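Sporozoite-specific SAG protein (Toxoplasma gondii, PDB 2WNK) is a surface antigen of the SAG2-related SRS family, apparently made by the sporozoite stage and probably displayed on the parasite membrane. Local coordinates at residues C48-A51 against D52-E56; I147-A150 against N151-T154. All blocks are in the same frame, centred on the assembly; numbering follows the deposited sequence.

Contact 1. Residues C48-A51 against D52-E56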
ATOM      1  N   CYS A  48       7.687  19.490   1.770  1.00 13.21           N
ATOM      2  CA  CYS A  48       7.903  20.241   0.506  1.00 13.48           C
ATOM      3  C   CYS A  48       7.070  19.621  -0.609  1.00 12.66           C
ATOM      4  O   CYS A  48       6.744  18.429  -0.571  1.00 13.31           O
ATOM      5  CB  CYS A  48       9.373  20.290   0.146  1.00 14.00           C
ATOM      6  SG  CYS A  48      10.242  21.178   1.416  1.00 15.33           S
ATOM      7  N   THR A  49       6.690  20.449  -1.582  1.00 12.78           N
ATOM      8  CA  THR A  49       5.895  19.967  -2.685  1.00 12.13           C
ATOM      9  C   THR A  49       6.648  20.093  -4.006  1.00 12.11           C
ATOM     10  O   THR A  49       6.112  19.807  -5.069  1.00 11.78           O
ATOM     11  CB  THR A  49       4.533  20.713  -2.754  1.00 13.18           C
ATOM     12  OG1 THR A  49       4.808  22.134  -2.787  1.00 13.83           O
ATOM     13  CG2 THR A  49       3.681  20.306  -1.527  1.00 14.44           C
ATOM     14  N   THR A  50       7.903  20.522  -3.911  1.00 11.49           N
ATOM     15  CA  THR A  50       8.871  20.439  -4.992  1.00 11.88           C
ATOM     16  C   THR A  50      10.190  19.917  -4.401  1.00 11.70           C
ATOM     17  O   THR A  50      10.440  20.023  -3.184  1.00 11.91           O
ATOM     18  CB  THR A  50       9.164  21.790  -5.615  1.00 12.84           C
ATOM     19  OG1 THR A  50       9.552  22.669  -4.558  1.00 11.33           O
ATOM     20  CG2 THR A  50       7.919  22.327  -6.380  1.00 11.59           C
ATOM     21  N   ALA A  51      11.029  19.347  -5.255  1.00 10.95           N
ATOM     22  CA  ALA A  51      12.243  18.672  -4.787  1.00 12.70           C
ATOM     23  C   ALA A  51      13.283  19.613  -4.136  1.00 12.50           C
ATOM     24  O   ALA A  51      14.171  19.157  -3.391  1.00 12.24           O
ATOM     25  CB  ALA A  51      12.868  17.867  -5.919  1.00 12.83           C
ATOM     26  N   ASP A  52      13.193  20.922  -4.426  1.00 11.24           N
ATOM     27  CA  ASP A  52      14.096  21.932  -3.803  1.00 11.98           C
ATOM     28  C   ASP A  52      13.421  22.762  -2.731  1.00 11.24           C
ATOM     29  O   ASP A  52      13.974  23.747  -2.303  1.00 10.86           O
ATOM     30  CB  ASP A  52      14.713  22.857  -4.845  1.00 10.46           C
ATOM     31  CG  ASP A  52      13.686  23.746  -5.545  1.00  9.34           C
ATOM     32  OD1 ASP A  52      12.465  23.480  -5.413  1.00 11.04           O
ATOM     33  OD2 ASP A  52      14.122  24.631  -6.285  1.00 10.86           O
ATOM     34  N   CYS A  53      12.236  22.313  -2.284  1.00 11.99           N
ATOM     35  CA  CYS A  53      11.522  22.984  -1.219  1.00 12.80           C
ATOM     36  C   CYS A  53      11.199  24.432  -1.591  1.00 12.34           C
ATOM     37  O   CYS A  53      11.000  25.287  -0.713  1.00 12.47           O
ATOM     38  CB  CYS A  53      12.309  22.896   0.076  1.00 13.33           C
ATOM     39  SG  CYS A  53      12.183  21.240   0.796  1.00 15.44           S
ATOM     40  N   SER A  54      11.119  24.727  -2.887  1.00 11.65           N
ATOM     41  CA  SER A  54      10.656  26.057  -3.305  1.00 12.15           C
ATOM     42  C   SER A  54       9.201  26.317  -2.801  1.00 12.35           C
ATOM     43  O   SER A  54       8.808  27.468  -2.574  1.00 13.31           O
ATOM     44  CB  SER A  54      10.710  26.198  -4.835  1.00 12.47           C
ATOM     45  OG  SER A  54       9.737  25.339  -5.420  1.00 11.26           O
ATOM     46  N   ASN A  55       8.410  25.249  -2.685  1.00 12.42           N
ATOM     47  CA  ASN A  55       7.022  25.301  -2.210  1.00 12.95           C
ATOM     48  C   ASN A  55       6.853  24.297  -1.060  1.00 13.65           C
ATOM     49  O   ASN A  55       7.432  23.207  -1.114  1.00 13.73           O
ATOM     50  CB  ASN A  55       6.070  24.950  -3.356  1.00 12.24           C
ATOM     51  CG  ASN A  55       5.984  26.051  -4.385  1.00 14.98           C
ATOM     52  OD1 ASN A  55       6.940  26.270  -5.136  1.00 15.64           O
ATOM     53  ND2 ASN A  55       4.834  26.724  -4.465  1.00 11.98           N
ATOM     54  N   GLU A  56       6.057  24.663  -0.056  1.00 14.54           N
ATOM     55  CA  GLU A  56       5.749  23.785   1.076  1.00 16.13           C
ATOM     56  C   GLU A  56       4.280  23.826   1.389  1.00 17.34           C
ATOM     57  O   GLU A  56       3.591  24.820   1.115  1.00 18.01           O
ATOM     58  CB  GLU A  56       6.423  24.282   2.349  1.00 17.13           C
ATOM     59  CG  GLU A  56       7.880  24.394   2.310  1.00 21.44           C
ATOM     60  CD  GLU A  56       8.395  25.017   3.603  1.00 25.64           C
ATOM     61  OE1 GLU A  56       7.562  25.291   4.506  1.00 27.19           O
ATOM     62  OE2 GLU A  56       9.615  25.196   3.716  1.00 27.23           O
TER
HETATM   63  O   HOH W   1       3.060  23.742  -1.866  1.00 16.16           O
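A disulfide-closed connection between strands 46-48 and 56-58 brings Cys48 and Cys53 together, their SG atoms 2.0 Å apart and the bridge twisted to a chi3 of 99°. The bridge is buried while most of the loop around it is solvent-accessible. A type I beta turn, Thr50 to Cys53, reverses the chain, with Cys53 N donating to Thr50 O at 3.0 Å. Where the two arms meet again, Cys48 and Glu56 form an antiparallel non-hydrogen-bonded pair, next to which Thr49 N gives a nearly straight bond (2.9 Å, 169°) to Asn55 O.

A polar cluster of Thr50, Asp52, Ser54 and Asn55 lies on the side of the loop away from the disulfide. Thr50 OG1, set between its backbone N and carbonyl carbon by a chi1 of 54°, lies 2.8 Å from Ser54 OG and 3.1 Å from Asp52 OD1, two acceptors competing for one proton. Asp52 OD1 accepts from Ser54 N, above the carboxylate plane, in an Asx turn. Ser54 OG in turn donates to a lone pair of Asn55 OD1 at 3.0 Å, in the carbonyl plane, which helps fix the rotation of the amide.

The Glu56 carboxylate is salt-bridged to Lys46, while strand 94-101 lies along the disulfide side: Cys48 shares a backbone hydrogen bond with Phe97, which the side chains of Cys48 and Ala51 also touch, and the side chain of Cys53 touches Leu99.

Contact 2. Residues I147-A150 against N151-T154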
ATOM      1  N   ILE A 147     -19.859 -12.472  -8.711  1.00 10.01           N
ATOM      2  CA  ILE A 147     -19.736 -12.278 -10.144  1.00  9.93           C
ATOM      3  C   ILE A 147     -21.097 -12.706 -10.697  1.00  9.27           C
ATOM      4  O   ILE A 147     -21.518 -13.863 -10.506  1.00 10.80           O
ATOM      5  CB  ILE A 147     -18.642 -13.219 -10.738  1.00  8.96           C
ATOM      6  CG1 ILE A 147     -17.254 -12.720 -10.312  1.00 12.52           C
ATOM      7  CG2 ILE A 147     -18.700 -13.241 -12.258  1.00  9.18           C
ATOM      8  CD1 ILE A 147     -16.851 -11.398 -11.015  1.00 17.01           C
ATOM      9  N   THR A 148     -21.767 -11.822 -11.434  1.00  9.49           N
ATOM     10  CA  THR A 148     -23.110 -12.097 -11.900  1.00 10.50           C
ATOM     11  C   THR A 148     -23.160 -12.015 -13.410  1.00 10.81           C
ATOM     12  O   THR A 148     -24.230 -12.221 -13.991  1.00 14.54           O
ATOM     13  CB  THR A 148     -24.129 -11.105 -11.297  1.00 12.57           C
ATOM     14  OG1 THR A 148     -23.724  -9.758 -11.588  1.00 12.83           O
ATOM     15  CG2 THR A 148     -24.133 -11.260  -9.785  1.00 11.93           C
ATOM     16  N   ALA A 149     -22.076 -11.561 -14.040  1.00  9.52           N
ATOM     17  CA  ALA A 149     -22.061 -11.452 -15.538  1.00  8.86           C
ATOM     18  C   ALA A 149     -20.844 -12.170 -16.137  1.00  8.73           C
ATOM     19  O   ALA A 149     -19.759 -12.230 -15.504  1.00  9.03           O
ATOM     20  CB  ALA A 149     -22.010  -9.991 -15.951  1.00 10.47           C
ATOM     21  N   ALA A 150     -21.035 -12.670 -17.352  1.00  8.71           N
ATOM     22  CA  ALA A 150     -19.887 -13.139 -18.139  1.00  8.23           C
ATOM     23  C   ALA A 150     -18.934 -11.986 -18.397  1.00 10.13           C
ATOM     24  O   ALA A 150     -19.327 -10.779 -18.261  1.00 10.07           O
ATOM     25  CB  ALA A 150     -20.317 -13.789 -19.478  1.00  7.72           C
ATOM     26  N   ASN A 151     -17.663 -12.312 -18.669  1.00 10.04           N
ATOM     27  CA  ASN A 151     -16.700 -11.272 -19.081  1.00  8.83           C
ATOM     28  C   ASN A 151     -16.670 -10.103 -18.122  1.00  8.48           C
ATOM     29  O   ASN A 151     -16.698  -8.925 -18.538  1.00  7.68           O
ATOM     30  CB  ASN A 151     -17.085 -10.783 -20.469  1.00 10.18           C
ATOM     31  CG  ASN A 151     -17.295 -11.924 -21.402  1.00 11.49           C
ATOM     32  OD1 ASN A 151     -16.402 -12.748 -21.577  1.00 11.35           O
ATOM     33  ND2 ASN A 151     -18.482 -12.023 -21.952  1.00  7.65           N
ATOM     34  N   SER A 152     -16.494 -10.445 -16.856  1.00  6.85           N
ATOM     35  CA  SER A 152     -16.470  -9.410 -15.819  1.00  8.79           C
ATOM     36  C   SER A 152     -15.497  -9.736 -14.696  1.00  9.34           C
ATOM     37  O   SER A 152     -14.965 -10.859 -14.629  1.00  9.83           O
ATOM     38  CB  SER A 152     -17.897  -9.152 -15.293  1.00  9.24           C
ATOM     39  OG  SER A 152     -18.318 -10.188 -14.384  1.00 11.16           O
ATOM     40  N   ASP A 153     -15.292  -8.765 -13.821  1.00  8.92           N
ATOM     41  CA  ASP A 153     -14.321  -8.878 -12.716  1.00  8.92           C
ATOM     42  C   ASP A 153     -14.820  -8.292 -11.429  1.00  8.57           C
ATOM     43  O   ASP A 153     -15.731  -7.453 -11.455  1.00  9.58           O
ATOM     44  CB  ASP A 153     -12.932  -8.323 -13.125  1.00  8.71           C
ATOM     45  CG  ASP A 153     -12.946  -6.851 -13.556  1.00 11.30           C
ATOM     46  OD1 ASP A 153     -13.304  -5.979 -12.742  1.00 10.71           O
ATOM     47  OD2 ASP A 153     -12.569  -6.541 -14.669  1.00 12.96           O
ATOM     48  N   THR A 154     -14.238  -8.758 -10.319  1.00  7.63           N
ATOM     49  CA  THR A 154     -14.493  -8.171  -9.003  1.00  8.33           C
ATOM     50  C   THR A 154     -13.150  -8.168  -8.282  1.00  8.62           C
ATOM     51  O   THR A 154     -12.270  -8.973  -8.549  1.00 10.21           O
ATOM     52  CB  THR A 154     -15.581  -8.961  -8.184  1.00  9.28           C
ATOM     53  OG1 THR A 154     -16.009  -8.181  -7.057  1.00 11.56           O
ATOM     54  CG2 THR A 154     -15.078 -10.323  -7.713  1.00 12.46           C
TER
HETATM   55  O   HOH W   2     -19.989  -9.527 -12.265  1.00 14.26           O
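Ser152 OG donates to Ala149 O over 2.7 Å, a side-chain-to-backbone bond across the turn that links strand 142-147 to strand 152-158. The hydroxyl approaches from 38° above the carbonyl plane. A chi1 of 77° swings OG between the backbone N and carbonyl carbon of Ser152, back over the preceding residues. The same oxygen accepts from a water at 2.8 Å, and that water takes the N-H of Thr148 at 3.0 Å, so the serine is tied to the 147-150 arm once directly and once through water.

Beside this polar pair, Ile147 supplies the apolar contact. Its CG2 lies 3.7 Å from Ser152 OG, whereas CD1 lies against the Asp153-Thr154 peptide, 3.7 Å from Asp153 C, and meets Thr154 CG2 at 3.9 Å.

Further out, Asn151 has a left-handed backbone conformation and, with Ser152, faces Val207 in a G1 beta bulge. The bulge sets the start of the second arm against strand 202-207, where Ser152 pairs with Val207 and Thr154 with Leu205. Val207 and Val233 also pack on Ile147.

The chemistry is thus divided: a serine hydroxyl acting as both donor and acceptor ties the surface turn together with the help of one water, while buried Ile147 fastens its base to the hydrophobic interior.

How the contacts relate
Contact 1 comes first along the chain and lies within the first SRS domain; contact 2 follows in the second. They share no sheet and do not touch: their centres are about 45 Å apart, their nearest atoms about 33 Å, and they fall on opposite sides of the chain's centre. Each closes a connection between successive strands, 46-48 to 56-58 in one domain and 142-147 to 152-158 in the other, but the first is locked covalently and the second by a hydroxyl, a water and apolar contacts. Residues 147-154 also pass between two sheets of their domain, from the one holding 228-235 to the one holding 202-207. The two turns are therefore separate local features of a tandem two-domain antigen.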